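Local structure of catalase A (Saccharomyces cerevisiae, 1A4E) at residues B[226-229]-B[230-234]; B[431-434]-B[435-439]; B[443-446]-B[447-450]. The protein catalyses the breakdown of hydrogen peroxide to water and oxygen on a heme, probably protecting the cell from peroxide made by peroxisomal oxidases. All coordinates share one frame; numbering follows the deposited sequence.

Contact 1 (B[226-229]-B[230-234]); sequences KNLT and IEEAT
The carboxylate of E232 is gripped at one oxygen by T229, through its backbone N and its hydroxyl. The backbone N of T229 comes from above the carboxylate plane, 3.2 Å from OE2, whereas T229 OG1 donates to the anti lone pair of the same OE2 at 3.0 Å. At the other oxygen, L228 CD2 touches OE1 of E232 at 3.7 Å. The carboxylate of E231 lies beside the threonine as well, its OE1 3.3 Å from T229 CB. T229 is the N-cap of helix 230-239, and chi1 of 59° sets OG1 between its backbone N and carbonyl carbon, facing the glutamate three residues on. The bond from T229 N to E232 is the glutamate half of a capping box. T229 O opens the helical ladder by accepting from A233 N at 3.0 Å, nearly in line with the carbonyl bond. L228 CD1 meets A233 CB at 4.2 Å in a hydrophobic staple that spans the cap, from the residue before T229 to the first turn, while L228 O is held by the hydroxyl of T188. An alanine here removes the hydroxyl donor, and the E232 carboxylate, left with the backbone N of T229, would probably be freer to turn. Two acidic side chains at this helix start are likely to be stabilised by its positive end, so the cap probably combines directed bonds with favourable electrostatics.

Contact 2 (B[431-434]-B[435-439]); sequences QARN and LYRVL
R433 and R437, one helical turn apart, lie side by side and point the same way, R433 laying aliphatic carbon against the guanidinium of R437, so the charged groups do not meet. R433 CG sits over one face of the R437 guanidinium, 3.8 Å above its plane and shifted toward the rim, and R433 CD comes within 3.4 Å of R437 NH2. R437 reaches this place because its CG stands beside the backbone N (chi1 -66°) and the chain then runs extended to NE. The two guanidinium planes are turned 51° apart, and R433 NE remains 4.8 Å from R437 NH2. The like charges are probably made tolerable by the salt bridge of R433 to D426; R433 also donates to the carbonyls of R474 and V475.

Among polar neighbours, N434 OD1 lies 2.9 Å from R437 NH1, the amide plane tilted 64° against the guanidinium. Backbone bonds follow the i to i+4 pattern: L435 N, Y436 N, R437 N and V438 N donate in turn to the carbonyls of Q431, A432, R433 and N434, the last at 3.0 Å.

Carbon-to-carbonyl packing fills in between these bonds. L435 CB rests 3.3 Å from A432 O, Y436 CB stands at the same distance from R433 O, and V438 CG2 presses to 3.1 Å from N434 O. L435 and Y436 pack on M180 of helix 176-182. This is regular alpha-helix from the C-terminal helical region of the catalase fold, with one side laid on the rest of the subunit and an arginine pair on another.

Contact 3 (B[443-446]-B[447-450]); sequences PGQQ and KNLA
K447 begins the run by setting its CB 3.7 Å from G444 O, the carbonyl of the N-cap residue, before its chain bends twice toward NZ.

N448 makes the fuller contact with that carbonyl. Its backbone N donates to G444 O at 3.0 Å, the first i to i+4 bond of the helix, and its amide carbon CG lies 3.2 Å from the same oxygen. With CG of N448 beside its own backbone N (chi1 -76°), the amide folds back over the start of the helix. There its ND2 comes to 3.6 Å from NE2 of Q445, the two amide planes being almost perpendicular (83°). What joins these amide nitrogens is a shared acceptor, OD2 of D185, which Q445 NE2 reaches by a hydrogen bond and N448 ND2 by a weak one.

L449 continues the ladder, its N bonded to Q445 O at 3.0 Å, with CB at 3.5 Å from that oxygen. The rest of this leucine is buried against Y436, L439 and L479. A450 closes the series with a weak bond, its N standing 3.4 Å from Q446 O, and packs on A482 of helix 477-487.

G444 probably eases the entry into the helix: at its backbone angles (phi 91°) a side chain would collide with the carbonyl oxygen of P443, a conformation suited to glycine. The whole is an N-terminal first turn with a glycine N-cap, starting helix 445-457 after the short connection from helix 430-440 in the C-terminal helical region of catalase.

The three contacts follow one another along the chain without nesting or crossing. Each is local, within eight or nine consecutive residues, so none closes a loop of any length. Contact 1 comes first, where the loop after strand 212-221 enters helix 230-239 within the main catalase range. Some two hundred residues later, contact 2 lies along helix 430-440, and contact 3 starts the next helix, 445-457. These last two touch: Q446 NE2 probably bonds to Y436 O, and L449 packs on both Y436 and L439. The tie between distant parts of the chain comes from contact 1, whose I230 rests on Y451 and I455 of helix 445-457, joining the C-terminal helices to the earlier chain.

Contact 1 (B[226-229]-B[230-234])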
loop_
_atom_site.group_PDB
_atom_site.type_symbol
_atom_site.label_atom_id
_atom_site.label_comp_id
_atom_site.label_asym_id
_atom_site.label_seq_id
_atom_site.Cartn_x
_atom_site.Cartn_y
_atom_site.Cartn_z
ATOM N N LYS B 226 -5.707 -7.749 41.114
ATOM C CA LYS B 226 -6.786 -8.711 41.167
ATOM C C LYS B 226 -6.611 -9.552 39.914
ATOM O O LYS B 226 -6.389 -9.039 38.817
ATOM C CB LYS B 226 -8.125 -7.975 41.174
ATOM C CG LYS B 226 -9.313 -8.887 41.435
ATOM C CD LYS B 226 -10.602 -8.113 41.208
ATOM C CE LYS B 226 -11.705 -9.090 40.795
ATOM N NZ LYS B 226 -12.776 -8.394 40.096
ATOM N N ASN B 227 -6.651 -10.872 40.122
ATOM C CA ASN B 227 -6.424 -11.861 39.081
ATOM C C ASN B 227 -7.525 -12.910 39.011
ATOM O O ASN B 227 -8.364 -13.077 39.900
ATOM C CB ASN B 227 -5.115 -12.615 39.307
ATOM C CG ASN B 227 -3.874 -11.750 39.374
ATOM O OD1 ASN B 227 -3.625 -10.909 38.514
ATOM N ND2 ASN B 227 -3.056 -11.960 40.399
ATOM N N LEU B 228 -7.482 -13.614 37.884
ATOM C CA LEU B 228 -8.353 -14.737 37.630
ATOM C C LEU B 228 -7.515 -16.010 37.680
ATOM O O LEU B 228 -6.284 -15.996 37.540
ATOM C CB LEU B 228 -8.992 -14.635 36.245
ATOM C CG LEU B 228 -9.865 -13.439 35.892
ATOM C CD1 LEU B 228 -10.280 -13.553 34.439
ATOM C CD2 LEU B 228 -11.078 -13.376 36.806
ATOM N N THR B 229 -8.210 -17.127 37.936
ATOM C CA THR B 229 -7.578 -18.435 37.814
ATOM C C THR B 229 -7.751 -18.829 36.354
ATOM O O THR B 229 -8.627 -18.287 35.670
ATOM C CB THR B 229 -8.248 -19.484 38.742
ATOM O OG1 THR B 229 -9.626 -19.584 38.411
ATOM C CG2 THR B 229 -8.077 -19.110 40.205
ATOM N N ILE B 230 -6.958 -19.766 35.830
ATOM C CA ILE B 230 -7.056 -20.109 34.421
ATOM C C ILE B 230 -8.400 -20.729 34.048
ATOM O O ILE B 230 -8.819 -20.611 32.899
ATOM C CB ILE B 230 -5.836 -21.034 34.068
ATOM C CG1 ILE B 230 -5.799 -21.285 32.560
ATOM C CG2 ILE B 230 -5.908 -22.346 34.834
ATOM C CD1 ILE B 230 -5.688 -20.021 31.668
ATOM N N GLU B 231 -9.123 -21.315 35.013
ATOM C CA GLU B 231 -10.446 -21.883 34.770
ATOM C C GLU B 231 -11.476 -20.779 34.563
ATOM O O GLU B 231 -12.318 -20.875 33.665
ATOM C CB GLU B 231 -10.940 -22.739 35.938
ATOM C CG GLU B 231 -10.092 -23.959 36.291
ATOM C CD GLU B 231 -8.983 -23.759 37.327
ATOM O OE1 GLU B 231 -8.739 -22.640 37.791
ATOM O OE2 GLU B 231 -8.360 -24.761 37.681
ATOM N N GLU B 232 -11.403 -19.725 35.391
ATOM C CA GLU B 232 -12.292 -18.577 35.263
ATOM C C GLU B 232 -12.028 -17.841 33.962
ATOM O O GLU B 232 -12.969 -17.444 33.279
ATOM C CB GLU B 232 -12.093 -17.574 36.376
ATOM C CG GLU B 232 -12.456 -18.000 37.778
ATOM C CD GLU B 232 -12.054 -16.929 38.781
ATOM O OE1 GLU B 232 -12.760 -15.926 38.882
ATOM O OE2 GLU B 232 -11.034 -17.093 39.451
ATOM N N ALA B 233 -10.736 -17.694 33.619
ATOM C CA ALA B 233 -10.302 -17.015 32.409
ATOM C C ALA B 233 -10.752 -17.716 31.134
ATOM O O ALA B 233 -11.205 -17.063 30.196
ATOM C CB ALA B 233 -8.782 -16.914 32.396
ATOM N N THR B 234 -10.670 -19.052 31.114
ATOM C CA THR B 234 -11.103 -19.859 29.978
ATOM C C THR B 234 -12.626 -19.802 29.837
ATOM O O THR B 234 -13.115 -19.735 28.708
ATOM C CB THR B 234 -10.603 -21.314 30.192
ATOM O OG1 THR B 234 -9.186 -21.225 30.152
ATOM C CG2 THR B 234 -11.061 -22.312 29.149
#

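Contact 2 (B[431-434]-B[435-439])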
loop_
_atom_site.group_PDB
_atom_site.type_symbol
_atom_site.label_atom_id
_atom_site.label_comp_id
_atom_site.label_asym_id
_atom_site.label_seq_id
_atom_site.Cartn_x
_atom_site.Cartn_y
_atom_site.Cartn_z
ATOM N N GLN B 431 16.865 -14.661 40.316
ATOM C CA GLN B 431 15.644 -13.878 40.488
ATOM C C GLN B 431 14.354 -14.623 40.213
ATOM O O GLN B 431 13.322 -14.301 40.799
ATOM C CB GLN B 431 15.694 -12.647 39.606
ATOM C CG GLN B 431 16.792 -11.705 40.077
ATOM C CD GLN B 431 16.808 -10.369 39.367
ATOM O OE1 GLN B 431 16.002 -10.115 38.477
ATOM N NE2 GLN B 431 17.719 -9.470 39.736
ATOM N N ALA B 432 14.397 -15.637 39.344
ATOM C CA ALA B 432 13.237 -16.481 39.105
ATOM C C ALA B 432 12.914 -17.260 40.377
ATOM O O ALA B 432 11.756 -17.407 40.767
ATOM C CB ALA B 432 13.533 -17.467 37.989
ATOM N N ARG B 433 13.977 -17.693 41.067
ATOM C CA ARG B 433 13.847 -18.441 42.303
ATOM C C ARG B 433 13.379 -17.581 43.476
ATOM O O ARG B 433 12.550 -18.038 44.264
ATOM C CB ARG B 433 15.182 -19.085 42.614
ATOM C CG ARG B 433 15.054 -20.176 43.657
ATOM C CD ARG B 433 16.416 -20.762 43.921
ATOM N NE ARG B 433 16.978 -21.324 42.710
ATOM C CZ ARG B 433 18.228 -21.067 42.344
ATOM N NH1 ARG B 433 19.034 -20.279 43.060
ATOM N NH2 ARG B 433 18.669 -21.624 41.228
ATOM N N ASN B 434 13.861 -16.342 43.611
ATOM C CA ASN B 434 13.371 -15.487 44.701
ATOM C C ASN B 434 11.931 -15.051 44.417
ATOM O O ASN B 434 11.204 -14.763 45.357
ATOM C CB ASN B 434 14.257 -14.247 44.829
ATOM C CG ASN B 434 15.715 -14.584 45.140
ATOM O OD1 ASN B 434 15.999 -15.195 46.168
ATOM N ND2 ASN B 434 16.669 -14.220 44.303
ATOM N N LEU B 435 11.510 -15.063 43.136
ATOM C CA LEU B 435 10.123 -14.783 42.763
ATOM C C LEU B 435 9.258 -15.954 43.224
ATOM O O LEU B 435 8.149 -15.727 43.710
ATOM C CB LEU B 435 10.008 -14.588 41.222
ATOM C CG LEU B 435 8.717 -14.213 40.446
ATOM C CD1 LEU B 435 7.929 -15.459 40.086
ATOM C CD2 LEU B 435 7.885 -13.249 41.275
ATOM N N TYR B 436 9.761 -17.197 43.096
ATOM C CA TYR B 436 9.050 -18.382 43.555
ATOM C C TYR B 436 8.823 -18.332 45.066
ATOM O O TYR B 436 7.740 -18.676 45.545
ATOM C CB TYR B 436 9.847 -19.645 43.198
ATOM C CG TYR B 436 9.090 -20.931 43.518
ATOM C CD1 TYR B 436 7.835 -21.161 42.945
ATOM C CD2 TYR B 436 9.644 -21.878 44.386
ATOM C CE1 TYR B 436 7.130 -22.329 43.237
ATOM C CE2 TYR B 436 8.940 -23.048 44.681
ATOM C CZ TYR B 436 7.690 -23.261 44.103
ATOM O OH TYR B 436 7.001 -24.422 44.375
ATOM N N ARG B 437 9.835 -17.862 45.811
ATOM C CA ARG B 437 9.743 -17.692 47.254
ATOM C C ARG B 437 8.752 -16.597 47.636
ATOM O O ARG B 437 8.037 -16.754 48.627
ATOM C CB ARG B 437 11.118 -17.360 47.822
ATOM C CG ARG B 437 12.067 -18.531 47.648
ATOM C CD ARG B 437 13.468 -18.147 48.067
ATOM N NE ARG B 437 14.393 -19.232 47.782
ATOM C CZ ARG B 437 15.688 -19.013 47.517
ATOM N NH1 ARG B 437 16.211 -17.785 47.494
ATOM N NH2 ARG B 437 16.480 -20.053 47.263
ATOM N N VAL B 438 8.672 -15.506 46.848
ATOM C CA VAL B 438 7.712 -14.424 47.081
ATOM C C VAL B 438 6.301 -14.941 46.813
ATOM O O VAL B 438 5.344 -14.494 47.449
ATOM C CB VAL B 438 8.040 -13.206 46.160
ATOM C CG1 VAL B 438 6.998 -12.094 46.247
ATOM C CG2 VAL B 438 9.337 -12.587 46.651
ATOM N N LEU B 439 6.160 -15.910 45.898
ATOM C CA LEU B 439 4.876 -16.537 45.639
ATOM C C LEU B 439 4.465 -17.436 46.798
ATOM O O LEU B 439 3.273 -17.667 46.995
ATOM C CB LEU B 439 4.929 -17.373 44.368
ATOM C CG LEU B 439 4.995 -16.685 43.021
ATOM C CD1 LEU B 439 5.075 -17.747 41.940
ATOM C CD2 LEU B 439 3.770 -15.821 42.804
#

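Contact 3 (B[443-446]-B[447-450])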
loop_
_atom_site.group_PDB
_atom_site.type_symbol
_atom_site.label_atom_id
_atom_site.label_comp_id
_atom_site.label_asym_id
_atom_site.label_seq_id
_atom_site.Cartn_x
_atom_site.Cartn_y
_atom_site.Cartn_z
ATOM N N PRO B 443 -0.949 -17.642 49.876
ATOM C CA PRO B 443 -1.563 -18.968 49.896
ATOM C C PRO B 443 -2.219 -19.398 48.592
ATOM O O PRO B 443 -3.067 -18.702 48.034
ATOM C CB PRO B 443 -2.550 -18.911 51.037
ATOM C CG PRO B 443 -1.961 -17.865 51.940
ATOM C CD PRO B 443 -1.521 -16.818 50.935
ATOM N N GLY B 444 -1.775 -20.555 48.097
ATOM C CA GLY B 444 -2.312 -21.142 46.873
ATOM C C GLY B 444 -1.607 -20.764 45.571
ATOM O O GLY B 444 -1.830 -21.417 44.550
ATOM N N GLN B 445 -0.748 -19.733 45.572
ATOM C CA GLN B 445 -0.065 -19.301 44.361
ATOM C C GLN B 445 1.028 -20.194 43.805
ATOM O O GLN B 445 1.243 -20.173 42.590
ATOM C CB GLN B 445 0.523 -17.910 44.564
ATOM C CG GLN B 445 -0.537 -16.825 44.452
ATOM C CD GLN B 445 -1.348 -16.867 43.164
ATOM O OE1 GLN B 445 -0.827 -16.789 42.049
ATOM N NE2 GLN B 445 -2.660 -17.018 43.314
ATOM N N GLN B 446 1.723 -20.979 44.642
ATOM C CA GLN B 446 2.726 -21.917 44.152
ATOM C C GLN B 446 2.108 -23.184 43.577
ATOM O O GLN B 446 2.702 -23.835 42.717
ATOM C CB GLN B 446 3.672 -22.324 45.257
ATOM C CG GLN B 446 4.555 -21.203 45.760
ATOM C CD GLN B 446 5.647 -21.701 46.685
ATOM O OE1 GLN B 446 5.433 -22.557 47.540
ATOM N NE2 GLN B 446 6.857 -21.186 46.517
ATOM N N LYS B 447 0.915 -23.548 44.073
ATOM C CA LYS B 447 0.155 -24.681 43.556
ATOM C C LYS B 447 -0.417 -24.292 42.203
ATOM O O LYS B 447 -0.362 -25.071 41.251
ATOM C CB LYS B 447 -1.009 -25.045 44.470
ATOM C CG LYS B 447 -0.580 -25.552 45.840
ATOM C CD LYS B 447 -1.758 -25.650 46.809
ATOM C CE LYS B 447 -2.751 -26.771 46.514
ATOM N NZ LYS B 447 -2.119 -28.074 46.631
ATOM N N ASN B 448 -0.952 -23.060 42.140
ATOM C CA ASN B 448 -1.485 -22.509 40.906
ATOM C C ASN B 448 -0.404 -22.339 39.865
ATOM O O ASN B 448 -0.688 -22.641 38.715
ATOM C CB ASN B 448 -2.148 -21.158 41.146
ATOM C CG ASN B 448 -3.516 -21.275 41.803
ATOM O OD1 ASN B 448 -4.077 -22.356 41.960
ATOM N ND2 ASN B 448 -4.108 -20.158 42.204
ATOM N N LEU B 449 0.827 -21.923 40.210
ATOM C CA LEU B 449 1.902 -21.811 39.225
ATOM C C LEU B 449 2.192 -23.158 38.564
ATOM O O LEU B 449 2.245 -23.254 37.338
ATOM C CB LEU B 449 3.194 -21.301 39.881
ATOM C CG LEU B 449 4.455 -21.200 39.006
ATOM C CD1 LEU B 449 4.294 -20.100 37.976
ATOM C CD2 LEU B 449 5.655 -20.871 39.859
ATOM N N ALA B 450 2.317 -24.202 39.396
ATOM C CA ALA B 450 2.599 -25.546 38.927
ATOM C C ALA B 450 1.491 -26.131 38.074
ATOM O O ALA B 450 1.769 -26.828 37.101
ATOM C CB ALA B 450 2.816 -26.461 40.109
#